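Local atomic coordinates of LP04448p (PDB entry 4QMH), a protein that belongs to the XMAP215 family, which drives microtubule polymerization through an array of TOG domains, the fourth of which is the fragment described here. Residues Ser172-Asp175 against Ile176-Met179; Ala213-Arg216 against Ala217-Lys220; Glu154-Ala157 against Trp158-Asp161. All coordinates share one frame; numbering follows the deposited sequence.

Interaction 1 (Ser172-Asp175 against Ile176-Met179); sequences SKED and IHSM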
ATOM      1  N   SER A 172       3.618 -13.189   3.627  1.00 13.34           N
ATOM      2  CA  SER A 172       2.747 -14.323   3.378  1.00 12.18           C
ATOM      3  C   SER A 172       3.001 -14.901   1.983  1.00 14.44           C
ATOM      4  O   SER A 172       2.814 -14.216   0.977  1.00 12.75           O
ATOM      5  CB  SER A 172       1.280 -13.888   3.514  1.00 11.80           C
ATOM      6  OG  SER A 172       0.415 -14.822   2.905  1.00 12.76           O
ATOM      7  N   LYS A 173       3.404 -16.167   1.915  1.00 13.15           N
ATOM      8  CA  LYS A 173       3.621 -16.799   0.616  1.00  9.82           C
ATOM      9  C   LYS A 173       2.345 -16.831  -0.193  1.00 10.33           C
ATOM     10  O   LYS A 173       2.365 -16.660  -1.412  1.00 11.83           O
ATOM     11  CB  LYS A 173       4.143 -18.230   0.780  1.00 16.77           C
ATOM     12  CG  LYS A 173       5.554 -18.301   1.307  1.00 20.85           C
ATOM     13  CD  LYS A 173       6.038 -19.743   1.427  1.00 22.70           C
ATOM     14  CE  LYS A 173       5.923 -20.488   0.104  1.00 24.17           C
ATOM     15  NZ  LYS A 173       6.423 -21.881   0.235  1.00 26.87           N
ATOM     16  N   GLU A 174       1.224 -17.073   0.484  1.00 11.74           N
ATOM     17  CA  GLU A 174      -0.044 -17.182  -0.210  1.00  9.51           C
ATOM     18  C   GLU A 174      -0.414 -15.849  -0.849  1.00  9.69           C
ATOM     19  O   GLU A 174      -0.980 -15.818  -1.943  1.00 11.82           O
ATOM     20  CB  GLU A 174      -1.149 -17.617   0.754  1.00 18.13           C
ATOM     21  CG  GLU A 174      -2.513 -17.770   0.093  1.00 23.37           C
ATOM     22  CD  GLU A 174      -2.516 -18.710  -1.104  1.00 25.63           C
ATOM     23  OE1 GLU A 174      -1.657 -19.615  -1.194  1.00 19.99           O
ATOM     24  OE2 GLU A 174      -3.397 -18.543  -1.971  1.00 38.00           O
ATOM     25  N   ASP A 175      -0.133 -14.749  -0.154  1.00  7.29           N
ATOM     26  CA  ASP A 175      -0.430 -13.444  -0.731  1.00  7.21           C
ATOM     27  C   ASP A 175       0.453 -13.164  -1.946  1.00  8.15           C
ATOM     28  O   ASP A 175      -0.024 -12.601  -2.941  1.00  9.95           O
ATOM     29  CB  ASP A 175      -0.299 -12.326   0.301  1.00 11.19           C
ATOM     30  CG  ASP A 175      -1.119 -11.105  -0.075  1.00 10.13           C
ATOM     31  OD1 ASP A 175      -2.364 -11.222  -0.055  1.00 11.09           O
ATOM     32  OD2 ASP A 175      -0.530 -10.047  -0.374  1.00 11.53           O
ATOM     33  N   ILE A 176       1.731 -13.538  -1.877  1.00  8.94           N
ATOM     34  CA  ILE A 176       2.583 -13.443  -3.076  1.00  8.14           C
ATOM     35  C   ILE A 176       2.023 -14.301  -4.226  1.00 11.57           C
ATOM     36  O   ILE A 176       1.976 -13.866  -5.377  1.00 11.01           O
ATOM     37  CB  ILE A 176       4.052 -13.801  -2.771  1.00 10.84           C
ATOM     38  CG1 ILE A 176       4.614 -12.902  -1.665  1.00 11.07           C
ATOM     39  CG2 ILE A 176       4.907 -13.705  -4.034  1.00 16.97           C
ATOM     40  CD1 ILE A 176       4.510 -11.423  -1.959  1.00 17.88           C
ATOM     41  N   HIS A 177       1.571 -15.518  -3.923  1.00 12.39           N
ATOM     42  CA  HIS A 177       0.922 -16.338  -4.945  1.00 11.34           C
ATOM     43  C   HIS A 177      -0.206 -15.584  -5.664  1.00 10.83           C
ATOM     44  O   HIS A 177      -0.393 -15.736  -6.867  1.00 14.52           O
ATOM     45  CB  HIS A 177       0.355 -17.630  -4.350  1.00 11.73           C
ATOM     46  CG  HIS A 177       1.321 -18.775  -4.330  1.00 17.39           C
ATOM     47  ND1 HIS A 177       1.600 -19.535  -5.446  1.00 14.20           N
ATOM     48  CD2 HIS A 177       2.048 -19.307  -3.319  1.00 20.03           C
ATOM     49  CE1 HIS A 177       2.467 -20.479  -5.125  1.00 18.02           C
ATOM     50  NE2 HIS A 177       2.757 -20.362  -3.841  1.00 17.54           N
ATOM     51  N   SER A 178      -0.967 -14.781  -4.923  1.00 11.34           N
ATOM     52  CA  SER A 178      -2.092 -14.067  -5.511  1.00 10.44           C
ATOM     53  C   SER A 178      -1.646 -13.032  -6.549  1.00 10.47           C
ATOM     54  O   SER A 178      -2.447 -12.610  -7.381  1.00 13.71           O
ATOM     55  CB  SER A 178      -2.955 -13.404  -4.429  1.00  9.34           C
ATOM     56  OG  SER A 178      -2.307 -12.267  -3.880  1.00  9.80           O
ATOM     57  N   MET A 179      -0.373 -12.649  -6.503  1.00 10.92           N
ATOM     58  CA  MET A 179       0.166 -11.663  -7.441  1.00  6.84           C
ATOM     59  C   MET A 179       0.608 -12.315  -8.742  1.00  8.51           C
ATOM     60  O   MET A 179       0.782 -11.648  -9.758  1.00 10.32           O
ATOM     61  CB  MET A 179       1.351 -10.934  -6.826  1.00  8.57           C
ATOM     62  CG  MET A 179       1.027 -10.260  -5.505  1.00  6.90           C
ATOM     63  SD  MET A 179       2.522  -9.579  -4.784  1.00 10.55           S
ATOM     64  CE  MET A 179       1.849  -9.174  -3.172  1.00  9.82           C
TER
HETATM   65  O   HOH W   1       4.322 -22.063  -2.436  1.00 27.89           O
HETATM   66  O   HOH W   2      -1.829  -9.593  -2.962  1.00  7.70           O

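Interaction 2 (Ala213-Arg216 against Ala217-Lys220); sequences AMNR and ALDK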
ATOM      1  N   ALA A 213       7.739 -23.438  -7.726  1.00 17.62           N
ATOM      2  CA  ALA A 213       6.368 -23.003  -7.478  1.00 15.85           C
ATOM      3  C   ALA A 213       5.873 -22.078  -8.593  1.00 14.10           C
ATOM      4  O   ALA A 213       4.724 -22.164  -9.026  1.00 13.52           O
ATOM      5  CB  ALA A 213       6.254 -22.320  -6.116  1.00 19.43           C
ATOM      6  N   MET A 214       6.751 -21.209  -9.082  1.00 16.39           N
ATOM      7  CA  MET A 214       6.337 -20.277 -10.127  1.00 12.52           C
ATOM      8  C   MET A 214       6.141 -21.006 -11.441  1.00 14.64           C
ATOM      9  O   MET A 214       5.218 -20.705 -12.200  1.00 14.16           O
ATOM     10  CB  MET A 214       7.334 -19.128 -10.270  1.00 10.58           C
ATOM     11  CG  MET A 214       7.393 -18.272  -9.023  1.00 14.28           C
ATOM     12  SD  MET A 214       8.444 -16.831  -9.184  1.00 12.21           S
ATOM     13  CE  MET A 214       7.474 -15.800 -10.292  1.00  9.77           C
ATOM     14  N   ASN A 215       7.001 -21.983 -11.702  1.00 14.29           N
ATOM     15  CA  ASN A 215       6.860 -22.801 -12.896  1.00 16.59           C
ATOM     16  C   ASN A 215       5.587 -23.661 -12.855  1.00 16.31           C
ATOM     17  O   ASN A 215       4.924 -23.846 -13.875  1.00 18.67           O
ATOM     18  CB  ASN A 215       8.102 -23.660 -13.088  1.00 17.95           C
ATOM     19  CG  ASN A 215       8.109 -24.363 -14.413  1.00 23.42           C
ATOM     20  OD1 ASN A 215       8.221 -23.729 -15.458  1.00 22.08           O
ATOM     21  ND2 ASN A 215       7.980 -25.685 -14.383  1.00 28.43           N
ATOM     22  N   ARG A 216       5.234 -24.161 -11.675  1.00 17.96           N
ATOM     23  CA  ARG A 216       3.988 -24.912 -11.513  1.00 15.49           C
ATOM     24  C   ARG A 216       2.782 -24.029 -11.795  1.00 19.21           C
ATOM     25  O   ARG A 216       1.815 -24.454 -12.437  1.00 19.33           O
ATOM     26  CB  ARG A 216       3.869 -25.495 -10.101  1.00 21.85           C
ATOM     27  CG  ARG A 216       4.728 -26.718  -9.860  1.00 32.82           C
ATOM     28  CD  ARG A 216       4.286 -27.475  -8.614  1.00 34.27           C
ATOM     29  NE  ARG A 216       4.489 -26.712  -7.385  1.00 38.17           N
ATOM     30  CZ  ARG A 216       5.627 -26.692  -6.696  1.00 37.10           C
ATOM     31  NH1 ARG A 216       6.674 -27.387  -7.121  1.00 43.31           N
ATOM     32  NH2 ARG A 216       5.722 -25.975  -5.584  1.00 36.94           N
ATOM     33  N   ALA A 217       2.847 -22.797 -11.303  1.00 18.58           N
ATOM     34  CA  ALA A 217       1.785 -21.826 -11.530  1.00 17.45           C
ATOM     35  C   ALA A 217       1.647 -21.530 -13.019  1.00 17.05           C
ATOM     36  O   ALA A 217       0.540 -21.376 -13.531  1.00 17.64           O
ATOM     37  CB  ALA A 217       2.061 -20.546 -10.741  1.00 14.67           C
ATOM     38  N   LEU A 218       2.775 -21.447 -13.718  1.00 13.36           N
ATOM     39  CA  LEU A 218       2.748 -21.195 -15.148  1.00 13.18           C
ATOM     40  C   LEU A 218       2.039 -22.336 -15.881  1.00 17.14           C
ATOM     41  O   LEU A 218       1.212 -22.107 -16.761  1.00 19.18           O
ATOM     42  CB  LEU A 218       4.169 -21.025 -15.684  1.00 13.31           C
ATOM     43  CG  LEU A 218       4.312 -20.883 -17.200  1.00 14.32           C
ATOM     44  CD1 LEU A 218       3.558 -19.673 -17.722  1.00 16.47           C
ATOM     45  CD2 LEU A 218       5.792 -20.791 -17.569  1.00 17.55           C
ATOM     46  N   ASP A 219       2.361 -23.567 -15.511  1.00 18.53           N
ATOM     47  CA  ASP A 219       1.747 -24.726 -16.148  1.00 19.92           C
ATOM     48  C   ASP A 219       0.248 -24.811 -15.860  1.00 21.45           C
ATOM     49  O   ASP A 219      -0.540 -25.123 -16.749  1.00 26.30           O
ATOM     50  CB  ASP A 219       2.434 -26.013 -15.689  1.00 24.02           C
ATOM     51  CG  ASP A 219       3.828 -26.164 -16.258  1.00 30.73           C
ATOM     52  OD1 ASP A 219       4.101 -25.586 -17.332  1.00 34.80           O
ATOM     53  OD2 ASP A 219       4.650 -26.865 -15.631  1.00 37.79           O
ATOM     54  N   LYS A 220      -0.139 -24.547 -14.618  1.00 22.38           N
ATOM     55  CA  LYS A 220      -1.538 -24.671 -14.225  1.00 25.75           C
ATOM     56  C   LYS A 220      -2.415 -23.575 -14.812  1.00 25.18           C
ATOM     57  O   LYS A 220      -3.525 -23.849 -15.286  1.00 29.38           O
ATOM     58  CB  LYS A 220      -1.691 -24.697 -12.706  1.00 31.36           C
ATOM     59  CG  LYS A 220      -3.139 -24.582 -12.257  1.00 42.97           C
ATOM     60  CD  LYS A 220      -3.420 -25.353 -10.975  1.00 52.23           C
ATOM     61  CE  LYS A 220      -2.783 -24.702  -9.762  1.00 58.46           C
ATOM     62  NZ  LYS A 220      -3.200 -25.367  -8.484  1.00 60.96           N
TER
HETATM   63  O   HOH W   3       6.617 -24.417 -17.757  1.00 23.49           O

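Interaction 3 (Glu154-Ala157 against Trp158-Asp161); sequences ELWA and WLAD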
ATOM      1  N   GLU A 154       3.856   2.008 -10.673  1.00 10.95           N
ATOM      2  CA  GLU A 154       4.369   2.307  -9.333  1.00 10.56           C
ATOM      3  C   GLU A 154       4.422   1.059  -8.470  1.00  9.95           C
ATOM      4  O   GLU A 154       5.376   0.855  -7.725  1.00  9.82           O
ATOM      5  CB  GLU A 154       3.509   3.350  -8.617  1.00 14.13           C
ATOM      6  CG  GLU A 154       3.454   4.701  -9.269  1.00 13.75           C
ATOM      7  CD  GLU A 154       4.758   5.469  -9.200  1.00 19.42           C
ATOM      8  OE1 GLU A 154       5.616   5.156  -8.350  1.00 19.96           O
ATOM      9  OE2 GLU A 154       4.919   6.399 -10.012  1.00 19.71           O
ATOM     10  N   LEU A 155       3.388   0.229  -8.570  1.00  8.31           N
ATOM     11  CA  LEU A 155       3.263  -0.902  -7.653  1.00  9.61           C
ATOM     12  C   LEU A 155       4.262  -2.014  -7.965  1.00  9.67           C
ATOM     13  O   LEU A 155       4.871  -2.582  -7.056  1.00  8.00           O
ATOM     14  CB  LEU A 155       1.820  -1.416  -7.624  1.00  8.99           C
ATOM     15  CG  LEU A 155       1.474  -2.407  -6.519  1.00 10.80           C
ATOM     16  CD1 LEU A 155       2.072  -1.991  -5.165  1.00  8.00           C
ATOM     17  CD2 LEU A 155      -0.038  -2.564  -6.432  1.00  7.02           C
ATOM     18  N   TRP A 156       4.465  -2.322  -9.244  1.00  9.98           N
ATOM     19  CA  TRP A 156       5.522  -3.262  -9.588  1.00  9.57           C
ATOM     20  C   TRP A 156       6.917  -2.741  -9.206  1.00  9.45           C
ATOM     21  O   TRP A 156       7.783  -3.517  -8.812  1.00 10.16           O
ATOM     22  CB  TRP A 156       5.478  -3.653 -11.072  1.00  9.12           C
ATOM     23  CG  TRP A 156       4.375  -4.624 -11.402  1.00  9.44           C
ATOM     24  CD1 TRP A 156       3.362  -4.436 -12.303  1.00 12.63           C
ATOM     25  CD2 TRP A 156       4.168  -5.931 -10.836  1.00  7.93           C
ATOM     26  NE1 TRP A 156       2.551  -5.541 -12.337  1.00  9.92           N
ATOM     27  CE2 TRP A 156       3.014  -6.469 -11.442  1.00 10.46           C
ATOM     28  CE3 TRP A 156       4.844  -6.692  -9.874  1.00  8.03           C
ATOM     29  CZ2 TRP A 156       2.518  -7.739 -11.123  1.00  8.94           C
ATOM     30  CZ3 TRP A 156       4.350  -7.947  -9.556  1.00  9.07           C
ATOM     31  CH2 TRP A 156       3.196  -8.461 -10.180  1.00  8.64           C
ATOM     32  N   ALA A 157       7.144  -1.435  -9.318  1.00  9.07           N
ATOM     33  CA  ALA A 157       8.444  -0.883  -8.939  1.00  9.53           C
ATOM     34  C   ALA A 157       8.646  -1.080  -7.449  1.00 10.35           C
ATOM     35  O   ALA A 157       9.734  -1.417  -6.995  1.00 12.84           O
ATOM     36  CB  ALA A 157       8.515   0.596  -9.274  1.00 10.66           C
ATOM     37  N   TRP A 158       7.580  -0.850  -6.688  1.00 11.04           N
ATOM     38  CA  TRP A 158       7.656  -0.953  -5.239  1.00 10.39           C
ATOM     39  C   TRP A 158       7.889  -2.395  -4.827  1.00  8.25           C
ATOM     40  O   TRP A 158       8.726  -2.669  -3.975  1.00 10.20           O
ATOM     41  CB  TRP A 158       6.385  -0.396  -4.603  1.00  9.46           C
ATOM     42  CG  TRP A 158       6.362  -0.441  -3.093  1.00 10.46           C
ATOM     43  CD1 TRP A 158       6.937   0.450  -2.236  1.00 12.68           C
ATOM     44  CD2 TRP A 158       5.686  -1.407  -2.280  1.00  8.27           C
ATOM     45  NE1 TRP A 158       6.672   0.090  -0.922  1.00 10.93           N
ATOM     46  CE2 TRP A 158       5.912  -1.052  -0.927  1.00  9.17           C
ATOM     47  CE3 TRP A 158       4.923  -2.547  -2.564  1.00 12.05           C
ATOM     48  CZ2 TRP A 158       5.397  -1.793   0.133  1.00 12.39           C
ATOM     49  CZ3 TRP A 158       4.418  -3.286  -1.506  1.00 12.46           C
ATOM     50  CH2 TRP A 158       4.656  -2.903  -0.174  1.00 13.90           C
ATOM     51  N   LEU A 159       7.168  -3.323  -5.441  1.00  8.23           N
ATOM     52  CA  LEU A 159       7.379  -4.732  -5.131  1.00  8.34           C
ATOM     53  C   LEU A 159       8.791  -5.163  -5.506  1.00  9.31           C
ATOM     54  O   LEU A 159       9.431  -5.901  -4.764  1.00 11.27           O
ATOM     55  CB  LEU A 159       6.345  -5.613  -5.844  1.00  7.53           C
ATOM     56  CG  LEU A 159       4.901  -5.474  -5.339  1.00  7.62           C
ATOM     57  CD1 LEU A 159       3.911  -6.089  -6.332  1.00 10.97           C
ATOM     58  CD2 LEU A 159       4.748  -6.115  -3.970  1.00  8.46           C
ATOM     59  N   ALA A 160       9.280  -4.694  -6.653  1.00  9.14           N
ATOM     60  CA  ALA A 160      10.614  -5.077  -7.114  1.00 10.61           C
ATOM     61  C   ALA A 160      11.674  -4.552  -6.160  1.00 10.48           C
ATOM     62  O   ALA A 160      12.698  -5.197  -5.920  1.00 15.70           O
ATOM     63  CB  ALA A 160      10.865  -4.551  -8.541  1.00 11.86           C
ATOM     64  N   ASP A 161      11.405  -3.382  -5.598  1.00 14.15           N
ATOM     65  CA  ASP A 161      12.319  -2.711  -4.690  1.00 14.09           C
ATOM     66  C   ASP A 161      12.309  -3.362  -3.305  1.00 17.65           C
ATOM     67  O   ASP A 161      13.359  -3.539  -2.700  1.00 23.02           O
ATOM     68  CB  ASP A 161      11.949  -1.225  -4.596  1.00 17.91           C
ATOM     69  CG  ASP A 161      12.893  -0.437  -3.704  1.00 30.77           C
ATOM     70  OD1 ASP A 161      14.121  -0.637  -3.811  1.00 34.64           O
ATOM     71  OD2 ASP A 161      12.404   0.385  -2.898  1.00 34.56           O
TER

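Interaction 1 (Ser172-Asp175 against Ile176-Met179)
The contact between Ser172-Asp175 and Ile176-Met179 is a local one at the capped N-terminus of helix 173-186, set against the loop before helix 139-145. Ser172 is the N-cap, and its OG accepts from Asp175 N at 3.1 Å. Two fairly straight backbone bonds follow, Ile176 N to Ser172 O and His177 N to Lys173 O. With CG anti to the backbone N (chi1 -156°), the Asp175 carboxylate is set beside the helix, between Glu138 and Met179; OD1 accepts from Glu138 N, and OD2 takes a water at 2.9 Å that also donates to Ser178 OG. That hydroxyl in turn donates to Asp175 O at a very short 2.5 Å. The Met179 side chain passes at a slant to that of Asp175, its CE 3.8 Å from Asp175 OD2. NE2 of His177 meets a water in the ring plane, and Lys173 NZ is bound weakly to the same water. Were Asp175 an alanine, Glu138 N would probably lose its acceptor, and the water one of its two acceptors here, OD2. The buried carboxylate is thus met by a backbone amide and a water, and its place in the first helical turn would probably favour the ionised form.

Interaction 2 (Ala213-Arg216 against Ala217-Lys220)
Ala213-Arg216 and Ala217-Lys220 are successive turns of one regular alpha-helix, joined by four i to i+4 backbone bonds. Ala217 N donates to Ala213 O, Leu218 N to Met214 O, Asp219 N to Asn215 O and Lys220 N to Arg216 O; the last is 2.9 Å long. Met214 O has a second donor, the hydroxyl of Tyr184 on helix 173-186, so this carbonyl is gripped by two bonds.

The side chains one turn apart on the polar flank are Asn215 and Asp219. Their flat ends cross at a slant, the amide and carboxylate planes turned 76° from each other, and Asn215 ND2 stays 3.7 Å from Asp219 OD2. A water makes the polar link instead, donating to Asn215 OD1 at 2.9 Å and to Asp219 OD1 at 2.8 Å. Asp219 leans back along the helix because its CG stands anti to the carbonyl carbon (chi1 -71°), which brings OD2 to 3.5 Å from Asn215 O. Arg216 also folds back: its chain bends at chi3, and Ala213 CA lies against one face of the guanidinium, 3.6 Å from its plane and not over its centre.

The buried flank is apolar. Ala217 CB rests 3.5 Å from Met214 O, and this small methyl meets Val180 of helix 173-186. Leu218 reaches Tyr184 on that helix and Ile229 on helix 226-236, while Met214 packs on Leu183, Leu209 and Leu233. An amphipathic helix of this kind, its side of methionine, leucine and alanine packed on neighbouring helices, suits an alpha-solenoid; TOG domains are built of HEAT-like helical repeats.

Interaction 3 (Glu154-Ala157 against Trp158-Asp161)
Leu155, Trp156, Trp158 and Leu159 give helix 149-162 its greasy flank, in an all-helical TOG domain whose HEAT-like helices stack side by side. Here side chains three and four residues apart mesh. Trp156 and Leu159 meet at a slant, Leu159 CD1 lying 3.7 Å from Trp156 CE3 and equally near CZ3. Leu155 makes the matching contact with the other indole, its CD1 3.9 Å from Trp158 CE3. The two tryptophans leave the helix in different directions, being two residues apart, and their first torsions differ as well: in Trp156 CG is anti to the carbonyl carbon (chi1 -76°), whereas in Trp158 it is anti to the backbone N (chi1 -179°). Trp156 packs chiefly toward helix 192-209, on Ala198 and Ala201, and donates from NE1 to His186 ND1; Trp158 packs toward helix 112-129, on Leu119 and Ile122, its NE1 hydrogen-bonded to Asn123 OD1, and both also touch helix 139-145. Both indole N-H groups, though buried, therefore have acceptors, which probably help to set how the rings are turned.

The opposite character appears at Ala157, Ala160 and Asp161. Here the contacts across the turn are chiefly with backbone: Ala160 CB sits 3.3 Å from Trp156 O, and the exposed carboxylate of Asp161 projects beyond the preceding turn. Glu154 is partly exposed but anchored, in a salt bridge with Arg115. Of the four backbone bonds beneath, Asp161 N to Ala157 O is the most bent. The straightest is Leu159 N to Leu155 O, 2.9 Å long at 166°.

Along the chain the order is interaction 3, interaction 1, interaction 2, on helices 149-162, 173-186 and 211-221 of one all-helical domain. Interactions 3 and 1 lie on consecutive helices, their centres about 15 Å apart, and touch through Met179: its SD is 4.1 Å from Leu159 CD1. Interactions 1 and 2 are nearer by centres, about 13 Å, yet do not touch, although helices 173-186 and 211-221 pack on each other further along. For interactions 2 and 3 the centres are about 22 Å apart. Met214 and Met179 both meet Ile205 of helix 192-209, and Trp156 lies against the same helix; helix 192-209 thus touches residues of all three contacts, consistent with a rigid tubulin-binding module.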